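Local coordinates for CTP:phosphocholine Cytidylyltransferase (Streptococcus pneumoniae, PDB 1JYK), which transfers the cytidylyl group of CTP to phosphocholine, yielding CDP-choline and pyrophosphate, at residues Ser121-Ala126 with Gly181-Asp186; Lys48-Val53 with Phe85-Glu90; Val147-Cys152 with Ile234-Ser239. All coordinates share one frame; numbering follows the deposited sequence.

Interaction 1: residues Ser121-Ala126 with Gly181-Asp186; sequences SYVIDA and GVSFWD
Val123 and Ser183 face each other as a hydrogen-bonded antiparallel pair: Val123 N donates to Ser183 O at 2.8 Å, and the return bond from Ser183 N to Val123 O is longer, 3.2 Å. In the next hydrogen-bonded pair, Ser121 with Trp185, Trp185 N reaches Ser121 O at 3.0 Å, whereas the reverse bond from Ser121 N to Trp185 O is weak. At the other end Asp125 N donates to Gly181 O at 2.9 Å. Each of these carbonyls except that of Trp185 also accepts a CA-H...O contact, the shortest running from Tyr122 CA to Ser183 O (3.1 Å). Strand 121-125 lies between strand 27-32, parallel to it, and antiparallel strand 182-185 in the central mixed sheet of the nucleotidyltransferase fold; Tyr122 and Ile124, in non-hydrogen-bonded pairs here, make their backbone hydrogen bonds with strand 27-32. Ser121 OG donates to Tyr122 O. Ser183 OG, on the face with Val123 and Trp185, receives Trp185 NE1 at 2.9 Å and shares with Val123 O a water that donates to that carbonyl. A second water donates to both Asp125 O and Gly181 O. On the opposite face Phe184 turns its ring edge to the face of Tyr122, centroids 5.0 Å apart and planes at 58°, with Phe184 CB also over that ring; the Tyr122 hydroxyl is hydrogen-bonded to Arg136 O.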
loop_
_atom_site.group_PDB
_atom_site.type_symbol
_atom_site.label_atom_id
_atom_site.label_comp_id
_atom_site.label_asym_id
_atom_site.label_seq_id
_atom_site.Cartn_x
_atom_site.Cartn_y
_atom_site.Cartn_z
ATOM N N SER A 121 -0.686 2.422 -11.815
ATOM C CA SER A 121 0.059 2.788 -10.628
ATOM C C SER A 121 0.131 1.690 -9.573
ATOM O O SER A 121 -0.777 0.864 -9.439
ATOM C CB SER A 121 -0.567 4.039 -10.013
ATOM O OG SER A 121 -0.014 4.320 -8.740
ATOM N N TYR A 122 1.241 1.677 -8.842
ATOM C CA TYR A 122 1.428 0.740 -7.743
ATOM C C TYR A 122 0.861 1.486 -6.543
ATOM O O TYR A 122 0.915 2.717 -6.499
ATOM C CB TYR A 122 2.917 0.491 -7.465
ATOM C CG TYR A 122 3.560 -0.539 -8.352
ATOM C CD1 TYR A 122 3.552 -1.893 -8.008
ATOM C CD2 TYR A 122 4.156 -0.166 -9.556
ATOM C CE1 TYR A 122 4.122 -2.849 -8.852
ATOM C CE2 TYR A 122 4.726 -1.113 -10.403
ATOM C CZ TYR A 122 4.703 -2.449 -10.047
ATOM O OH TYR A 122 5.248 -3.372 -10.902
ATOM N N VAL A 123 0.303 0.755 -5.588
ATOM C CA VAL A 123 -0.201 1.353 -4.360
ATOM C C VAL A 123 0.615 0.597 -3.325
ATOM O O VAL A 123 0.579 -0.632 -3.284
ATOM C CB VAL A 123 -1.717 1.103 -4.148
ATOM C CG1 VAL A 123 -2.142 1.610 -2.767
ATOM C CG2 VAL A 123 -2.511 1.820 -5.239
ATOM N N ILE A 124 1.343 1.328 -2.493
ATOM C CA ILE A 124 2.218 0.717 -1.507
ATOM C C ILE A 124 1.998 1.204 -0.085
ATOM O O ILE A 124 1.886 2.405 0.152
ATOM C CB ILE A 124 3.684 0.995 -1.896
ATOM C CG1 ILE A 124 3.943 0.440 -3.296
ATOM C CG2 ILE A 124 4.640 0.407 -0.862
ATOM C CD1 ILE A 124 4.858 1.303 -4.132
ATOM N N ASP A 125 1.936 0.268 0.856
ATOM C CA ASP A 125 1.776 0.620 2.263
ATOM C C ASP A 125 3.179 0.985 2.729
ATOM O O ASP A 125 4.137 0.278 2.422
ATOM C CB ASP A 125 1.271 -0.572 3.077
ATOM C CG ASP A 125 -0.207 -0.862 2.854
ATOM O OD1 ASP A 125 -0.914 -0.046 2.220
ATOM O OD2 ASP A 125 -0.661 -1.928 3.325
ATOM N N ALA A 126 3.299 2.078 3.478
ATOM C CA ALA A 126 4.601 2.538 3.942
ATOM C C ALA A 126 5.172 1.838 5.171
ATOM O O ALA A 126 6.328 2.077 5.524
ATOM C CB ALA A 126 4.554 4.048 4.187
ATOM N N GLY A 181 0.082 -5.180 0.956
ATOM C CA GLY A 181 0.612 -3.828 0.948
ATOM C C GLY A 181 1.306 -3.400 -0.327
ATOM O O GLY A 181 1.889 -2.316 -0.381
ATOM N N VAL A 182 1.284 -4.257 -1.344
ATOM C CA VAL A 182 1.870 -3.925 -2.637
ATOM C C VAL A 182 0.916 -4.460 -3.696
ATOM O O VAL A 182 0.594 -5.652 -3.716
ATOM C CB VAL A 182 3.280 -4.560 -2.853
ATOM C CG1 VAL A 182 3.832 -4.139 -4.213
ATOM C CG2 VAL A 182 4.235 -4.130 -1.743
ATOM N N SER A 183 0.441 -3.568 -4.557
ATOM C CA SER A 183 -0.477 -3.942 -5.623
ATOM C C SER A 183 -0.289 -2.991 -6.799
ATOM O O SER A 183 0.227 -1.886 -6.632
ATOM C CB SER A 183 -1.931 -3.890 -5.122
ATOM O OG SER A 183 -2.313 -2.587 -4.696
ATOM N N PHE A 184 -0.690 -3.428 -7.988
ATOM C CA PHE A 184 -0.583 -2.614 -9.194
ATOM C C PHE A 184 -1.936 -2.611 -9.893
ATOM O O PHE A 184 -2.630 -3.625 -9.907
ATOM C CB PHE A 184 0.480 -3.179 -10.135
ATOM C CG PHE A 184 0.536 -2.484 -11.466
ATOM C CD1 PHE A 184 1.256 -1.295 -11.617
ATOM C CD2 PHE A 184 -0.144 -3.001 -12.566
ATOM C CE1 PHE A 184 1.295 -0.630 -12.844
ATOM C CE2 PHE A 184 -0.113 -2.345 -13.795
ATOM C CZ PHE A 184 0.607 -1.157 -13.934
ATOM N N TRP A 185 -2.302 -1.478 -10.478
ATOM C CA TRP A 185 -3.593 -1.363 -11.146
ATOM C C TRP A 185 -3.479 -0.838 -12.562
ATOM O O TRP A 185 -2.870 0.211 -12.785
ATOM C CB TRP A 185 -4.503 -0.464 -10.307
ATOM C CG TRP A 185 -4.568 -0.989 -8.931
ATOM C CD1 TRP A 185 -3.762 -0.646 -7.881
ATOM C CD2 TRP A 185 -5.356 -2.102 -8.493
ATOM N NE1 TRP A 185 -3.987 -1.494 -6.820
ATOM C CE2 TRP A 185 -4.959 -2.395 -7.166
ATOM C CE3 TRP A 185 -6.348 -2.892 -9.095
ATOM C CZ2 TRP A 185 -5.525 -3.446 -6.431
ATOM C CZ3 TRP A 185 -6.911 -3.928 -8.367
ATOM C CH2 TRP A 185 -6.496 -4.196 -7.045
ATOM N N ASP A 186 -4.048 -1.572 -13.518
ATOM C CA ASP A 186 -4.010 -1.135 -14.908
ATOM C C ASP A 186 -5.085 -0.069 -15.143
ATOM O O ASP A 186 -5.935 0.171 -14.276
ATOM C CB ASP A 186 -4.184 -2.318 -15.875
ATOM C CG ASP A 186 -5.488 -3.055 -15.677
ATOM O OD1 ASP A 186 -6.503 -2.412 -15.363
ATOM O OD2 ASP A 186 -5.494 -4.291 -15.838
HETATM O O HOH W 1 -1.305 -2.092 -2.096
HETATM O O HOH W 2 4.295 -2.370 1.528
#

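Interaction 2: residues Lys48-Val53 with Phe85-Glu90; sequences KALVQV and FDYLKE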
loop_
_atom_site.group_PDB
_atom_site.type_symbol
_atom_site.label_atom_id
_atom_site.label_comp_id
_atom_site.label_asym_id
_atom_site.label_seq_id
_atom_site.Cartn_x
_atom_site.Cartn_y
_atom_site.Cartn_z
ATOM N N LYS A 48 5.158 6.654 10.842
ATOM C CA LYS A 48 5.612 5.293 10.603
ATOM C C LYS A 48 6.428 5.086 9.327
ATOM O O LYS A 48 7.314 4.232 9.300
ATOM C CB LYS A 48 4.433 4.313 10.662
ATOM C CG LYS A 48 3.462 4.403 9.529
ATOM C CD LYS A 48 2.219 3.595 9.850
ATOM C CE LYS A 48 1.227 3.657 8.705
ATOM N NZ LYS A 48 0.254 2.539 8.772
ATOM N N ALA A 49 6.155 5.866 8.282
ATOM C CA ALA A 49 6.902 5.727 7.029
ATOM C C ALA A 49 8.357 6.151 7.203
ATOM O O ALA A 49 9.226 5.767 6.412
ATOM C CB ALA A 49 6.252 6.561 5.920
ATOM N N LEU A 50 8.620 6.937 8.242
ATOM C CA LEU A 50 9.972 7.426 8.489
ATOM C C LEU A 50 10.692 6.744 9.661
ATOM O O LEU A 50 11.781 7.163 10.062
ATOM C CB LEU A 50 9.944 8.947 8.674
ATOM C CG LEU A 50 9.445 9.725 7.443
ATOM C CD1 LEU A 50 9.534 11.216 7.729
ATOM C CD2 LEU A 50 10.266 9.378 6.202
ATOM N N VAL A 51 10.083 5.697 10.210
ATOM C CA VAL A 51 10.715 4.950 11.289
ATOM C C VAL A 51 11.949 4.324 10.625
ATOM O O VAL A 51 11.871 3.821 9.500
ATOM C CB VAL A 51 9.762 3.851 11.838
ATOM C CG1 VAL A 51 10.551 2.773 12.565
ATOM C CG2 VAL A 51 8.757 4.478 12.789
ATOM N N GLN A 52 13.087 4.367 11.301
ATOM C CA GLN A 52 14.309 3.829 10.714
ATOM C C GLN A 52 14.648 2.385 11.071
ATOM O O GLN A 52 14.609 1.991 12.235
ATOM C CB GLN A 52 15.491 4.727 11.080
ATOM C CG GLN A 52 15.217 6.200 10.858
ATOM C CD GLN A 52 16.435 7.065 11.077
ATOM O OE1 GLN A 52 17.566 6.580 11.101
ATOM N NE2 GLN A 52 16.213 8.361 11.233
ATOM N N VAL A 53 14.959 1.595 10.052
ATOM C CA VAL A 53 15.364 0.212 10.250
ATOM C C VAL A 53 16.750 0.169 9.633
ATOM O O VAL A 53 16.965 0.659 8.520
ATOM C CB VAL A 53 14.402 -0.807 9.562
ATOM C CG1 VAL A 53 12.988 -0.588 10.067
ATOM C CG2 VAL A 53 14.457 -0.679 8.053
ATOM N N PHE A 85 8.499 14.763 6.014
ATOM C CA PHE A 85 8.635 14.207 4.661
ATOM C C PHE A 85 9.189 15.194 3.625
ATOM O O PHE A 85 9.607 14.792 2.541
ATOM C CB PHE A 85 7.274 13.725 4.143
ATOM C CG PHE A 85 6.744 12.503 4.841
ATOM C CD1 PHE A 85 6.915 11.235 4.286
ATOM C CD2 PHE A 85 6.053 12.618 6.042
ATOM C CE1 PHE A 85 6.403 10.099 4.922
ATOM C CE2 PHE A 85 5.537 11.489 6.683
ATOM C CZ PHE A 85 5.715 10.229 6.119
ATOM N N ASP A 86 9.183 16.481 3.948
ATOM C CA ASP A 86 9.633 17.502 3.006
ATOM C C ASP A 86 10.951 17.254 2.294
ATOM O O ASP A 86 11.045 17.439 1.074
ATOM C CB ASP A 86 9.676 18.858 3.702
ATOM C CG ASP A 86 8.289 19.435 3.921
ATOM O OD1 ASP A 86 7.383 19.158 3.104
ATOM O OD2 ASP A 86 8.102 20.164 4.914
ATOM N N TYR A 87 11.969 16.837 3.039
ATOM C CA TYR A 87 13.289 16.581 2.454
ATOM C C TYR A 87 13.293 15.586 1.284
ATOM O O TYR A 87 14.212 15.591 0.466
ATOM C CB TYR A 87 14.259 16.081 3.536
ATOM C CG TYR A 87 14.133 14.599 3.853
ATOM C CD1 TYR A 87 15.116 13.692 3.447
ATOM C CD2 TYR A 87 13.029 14.107 4.562
ATOM C CE1 TYR A 87 15.007 12.329 3.737
ATOM C CE2 TYR A 87 12.910 12.751 4.857
ATOM C CZ TYR A 87 13.899 11.866 4.444
ATOM O OH TYR A 87 13.780 10.523 4.744
ATOM N N LEU A 88 12.271 14.730 1.212
ATOM C CA LEU A 88 12.192 13.727 0.156
ATOM C C LEU A 88 11.952 14.308 -1.230
ATOM O O LEU A 88 12.273 13.679 -2.232
ATOM C CB LEU A 88 11.096 12.699 0.482
ATOM C CG LEU A 88 11.306 11.828 1.730
ATOM C CD1 LEU A 88 10.000 11.115 2.068
ATOM C CD2 LEU A 88 12.429 10.813 1.495
ATOM N N LYS A 89 11.392 15.508 -1.301
ATOM C CA LYS A 89 11.138 16.114 -2.597
ATOM C C LYS A 89 12.439 16.383 -3.356
ATOM O O LYS A 89 12.562 16.038 -4.537
ATOM C CB LYS A 89 10.345 17.403 -2.419
ATOM C CG LYS A 89 8.974 17.177 -1.822
ATOM C CD LYS A 89 8.163 18.459 -1.817
ATOM C CE LYS A 89 8.732 19.451 -0.827
ATOM N NZ LYS A 89 7.832 20.619 -0.642
ATOM N N GLU A 90 13.421 16.979 -2.686
ATOM C CA GLU A 90 14.689 17.249 -3.350
ATOM C C GLU A 90 15.606 16.018 -3.334
ATOM O O GLU A 90 16.507 15.880 -4.163
ATOM C CB GLU A 90 15.378 18.455 -2.698
ATOM C CG GLU A 90 15.060 19.768 -3.419
ATOM C CD GLU A 90 15.557 21.007 -2.685
ATOM O OE1 GLU A 90 16.413 20.874 -1.789
ATOM O OE2 GLU A 90 15.088 22.116 -3.012
#
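Leu50 lies over one face of the Phe85 ring, while Ala49 meets the same ring at its edge. The CD1 methyl of Leu50 sits almost exactly above the ring centre, 4.0 Å from the Phe85 centroid and only 5° off the ring normal, a well-centred CH-pi contact. Leu50 CG hangs over the rim of this face, nearest Phe85 CE1 and CZ. Close to the ring plane, the Ala49 methyl abuts that same end of the phenyl group, with CB 3.7 Å from Phe85 CE1. Two successive residues of the 3-10 turn 48-50 thus hold one ring from two directions, one above it and one beside it. The CB of Phe85 is not aimed at the turn; with chi1 at -70° its CG stands beside the backbone N, and the ring extends from there to reach Ala49 and Leu50. The second methyl of Leu50 serves the helical side: CD2 approaches the edge of Tyr87, 4.0 Å from its OH, and is more distantly in touch with Leu88 CD1 at 4.5 Å. Leu50 and Tyr87 run past one another in opposite senses. Leu88 CG in turn lies over a face of the Tyr87 ring, and the Tyr87 hydroxyl is hydrogen-bonded to Glu60 of helix 58-68. Between the segments there are only van der Waals and CH-pi contacts, without hydrogen bonds. Pro47 and Leu96 of strand 95-98 also touch Phe85, and Pro57 touches both Leu50 and Tyr87. Together they form a small hydrophobic cluster that joins the 3-10 turn ahead of the 52-53/56-57 hairpin to helix 87-92 and the residues leading into it.

Interaction 3: residues Val147-Cys152 with Ile234-Ser239; sequences VYREDC and IYEIDS
The backbones stay apart, nearest at the CA atoms of Val147 and Ile234 (7.2 Å), and side chains bridge the gap between strand 142-149 and strand 234-236. Arg149 and Glu236 reach across from opposite directions and form a salt bridge, Arg149 NH2 to Glu236 OE2 at 3.0 Å. Both NE and NH2 of Arg149 address both carboxylate oxygens, yet all four hydrogen bonds are weak, consistent with guanidinium and carboxylate planes 82° apart. Bends at chi2 in both chains, -58° in Arg149 and 78° in Glu236, bring the groups to this crossed meeting. Val147 CG2 lies 3.6 Å above the centre of the Arg149 guanidinium plane and also touches Glu236 OE2, giving the ion pair an apolar flank. The other branch, Val147 CG1, packs against Ile234 CB at 4.2 Å. Arg149 NH2 also lies 2.9 Å from Ile234 O, too poorly angled for a hydrogen bond, and Ile234 N is buried without a partner. Arg149 NH1 is held by Tyr148 O and by Gly231 O, which helps fix the guanidinium's rotation. This is a salt bridge between two sheets, joining strand 234-236 of the two-stranded antiparallel sheet to strand 142-149 of the large mixed sheet.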
loop_
_atom_site.group_PDB
_atom_site.type_symbol
_atom_site.label_atom_id
_atom_site.label_comp_id
_atom_site.label_asym_id
_atom_site.label_seq_id
_atom_site.Cartn_x
_atom_site.Cartn_y
_atom_site.Cartn_z
ATOM N N VAL A 147 1.878 -12.434 0.046
ATOM C CA VAL A 147 2.681 -13.376 0.811
ATOM C C VAL A 147 1.695 -14.229 1.613
ATOM O O VAL A 147 0.584 -13.781 1.926
ATOM C CB VAL A 147 3.641 -12.671 1.818
ATOM C CG1 VAL A 147 4.764 -11.951 1.071
ATOM C CG2 VAL A 147 2.861 -11.700 2.694
ATOM N N TYR A 148 2.093 -15.455 1.937
ATOM C CA TYR A 148 1.247 -16.341 2.726
ATOM C C TYR A 148 1.523 -16.087 4.210
ATOM O O TYR A 148 2.679 -15.937 4.619
ATOM C CB TYR A 148 1.546 -17.806 2.379
ATOM C CG TYR A 148 0.862 -18.814 3.284
ATOM C CD1 TYR A 148 -0.432 -19.266 3.008
ATOM C CD2 TYR A 148 1.507 -19.316 4.413
ATOM C CE1 TYR A 148 -1.063 -20.199 3.841
ATOM C CE2 TYR A 148 0.889 -20.244 5.246
ATOM C CZ TYR A 148 -0.393 -20.682 4.957
ATOM O OH TYR A 148 -1.005 -21.597 5.781
ATOM N N ARG A 149 0.466 -16.030 5.015
ATOM C CA ARG A 149 0.612 -15.800 6.447
ATOM C C ARG A 149 -0.309 -16.706 7.257
ATOM O O ARG A 149 -1.372 -17.115 6.784
ATOM C CB ARG A 149 0.285 -14.348 6.795
ATOM C CG ARG A 149 1.305 -13.346 6.319
ATOM C CD ARG A 149 2.674 -13.643 6.890
ATOM N NE ARG A 149 3.666 -12.665 6.441
ATOM C CZ ARG A 149 4.669 -12.935 5.607
ATOM N NH1 ARG A 149 4.818 -14.166 5.118
ATOM N NH2 ARG A 149 5.531 -11.974 5.268
ATOM N N GLU A 150 0.111 -17.002 8.486
ATOM C CA GLU A 150 -0.659 -17.832 9.411
ATOM C C GLU A 150 -0.883 -17.045 10.704
ATOM O O GLU A 150 -0.270 -15.997 10.908
ATOM C CB GLU A 150 0.094 -19.128 9.702
ATOM C CG GLU A 150 0.237 -20.012 8.484
ATOM C CD GLU A 150 0.835 -21.366 8.804
ATOM O OE1 GLU A 150 0.577 -22.321 8.040
ATOM O OE2 GLU A 150 1.561 -21.473 9.814
ATOM N N ASP A 151 -1.759 -17.543 11.571
ATOM C CA ASP A 151 -2.053 -16.859 12.831
ATOM C C ASP A 151 -2.382 -15.410 12.523
ATOM O O ASP A 151 -1.965 -14.494 13.230
ATOM C CB ASP A 151 -0.849 -16.914 13.774
ATOM C CG ASP A 151 -0.328 -18.317 13.969
ATOM O OD1 ASP A 151 -1.136 -19.204 14.328
ATOM O OD2 ASP A 151 0.886 -18.534 13.760
ATOM N N CYS A 152 -3.140 -15.214 11.454
ATOM C CA CYS A 152 -3.523 -13.884 11.021
ATOM C C CYS A 152 -4.506 -13.200 11.941
ATOM O O CYS A 152 -5.217 -13.840 12.712
ATOM C CB CYS A 152 -4.126 -13.947 9.622
ATOM S SG CYS A 152 -2.909 -14.131 8.349
ATOM N N ILE A 234 8.091 -9.571 1.754
ATOM C CA ILE A 234 7.570 -8.379 2.414
ATOM C C ILE A 234 7.562 -8.691 3.901
ATOM O O ILE A 234 7.111 -9.758 4.316
ATOM C CB ILE A 234 6.120 -8.065 1.970
ATOM C CG1 ILE A 234 6.105 -7.573 0.523
ATOM C CG2 ILE A 234 5.509 -7.013 2.878
ATOM C CD1 ILE A 234 4.728 -7.575 -0.110
ATOM N N TYR A 235 8.081 -7.778 4.706
ATOM C CA TYR A 235 8.099 -7.984 6.141
ATOM C C TYR A 235 7.214 -6.916 6.754
ATOM O O TYR A 235 7.531 -5.733 6.688
ATOM C CB TYR A 235 9.518 -7.865 6.680
ATOM C CG TYR A 235 9.638 -8.172 8.152
ATOM C CD1 TYR A 235 10.338 -9.293 8.592
ATOM C CD2 TYR A 235 9.091 -7.320 9.110
ATOM C CE1 TYR A 235 10.493 -9.556 9.950
ATOM C CE2 TYR A 235 9.239 -7.573 10.467
ATOM C CZ TYR A 235 9.944 -8.692 10.880
ATOM O OH TYR A 235 10.115 -8.942 12.221
ATOM N N GLU A 236 6.099 -7.343 7.338
ATOM C CA GLU A 236 5.141 -6.434 7.954
ATOM C C GLU A 236 5.585 -5.939 9.314
ATOM O O GLU A 236 6.031 -6.720 10.151
ATOM C CB GLU A 236 3.789 -7.127 8.123
ATOM C CG GLU A 236 3.272 -7.792 6.873
ATOM C CD GLU A 236 3.948 -9.124 6.583
ATOM O OE1 GLU A 236 4.838 -9.546 7.361
ATOM O OE2 GLU A 236 3.578 -9.750 5.563
ATOM N N ILE A 237 5.465 -4.636 9.529
ATOM C CA ILE A 237 5.813 -4.051 10.815
ATOM C C ILE A 237 4.481 -3.608 11.413
ATOM O O ILE A 237 4.005 -2.505 11.155
ATOM C CB ILE A 237 6.765 -2.847 10.652
ATOM C CG1 ILE A 237 7.977 -3.267 9.813
ATOM C CG2 ILE A 237 7.220 -2.352 12.023
ATOM C CD1 ILE A 237 9.103 -2.269 9.793
ATOM N N ASP A 238 3.878 -4.497 12.196
ATOM C CA ASP A 238 2.582 -4.231 12.804
ATOM C C ASP A 238 2.667 -3.860 14.274
ATOM O O ASP A 238 1.655 -3.519 14.882
ATOM C CB ASP A 238 1.672 -5.460 12.665
ATOM C CG ASP A 238 1.236 -5.708 11.232
ATOM O OD1 ASP A 238 1.133 -4.728 10.464
ATOM O OD2 ASP A 238 0.996 -6.886 10.874
ATOM N N SER A 239 3.863 -3.942 14.846
ATOM C CA SER A 239 4.063 -3.618 16.255
ATOM C C SER A 239 5.526 -3.279 16.468
ATOM O O SER A 239 6.353 -3.564 15.603
ATOM C CB SER A 239 3.705 -4.822 17.122
ATOM O OG SER A 239 4.625 -5.881 16.909
#

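How the interactions relate
The centre of interaction 1 lies about 5 Å from the centre of the protein, with interactions 2 and 3 about 18 and 17 Å from interaction 1 and 23 Å from each other, centre to centre. Interaction 2 closes along the chain before the other two open, whereas the segments of 1 and 3 alternate. Interactions 1 and 3 both reach the large mixed sheet, through its neighbouring strands 182-185 and 142-149, and Val182 packs on Ile234 between them. Ala126 against Ala49 joins 1 to 2, and Val53 against Ile237 joins 2 to 3. Interaction 1 thus sits in the core, interaction 3 reaches out from one strand of the sheet, and interaction 2 lies farther out.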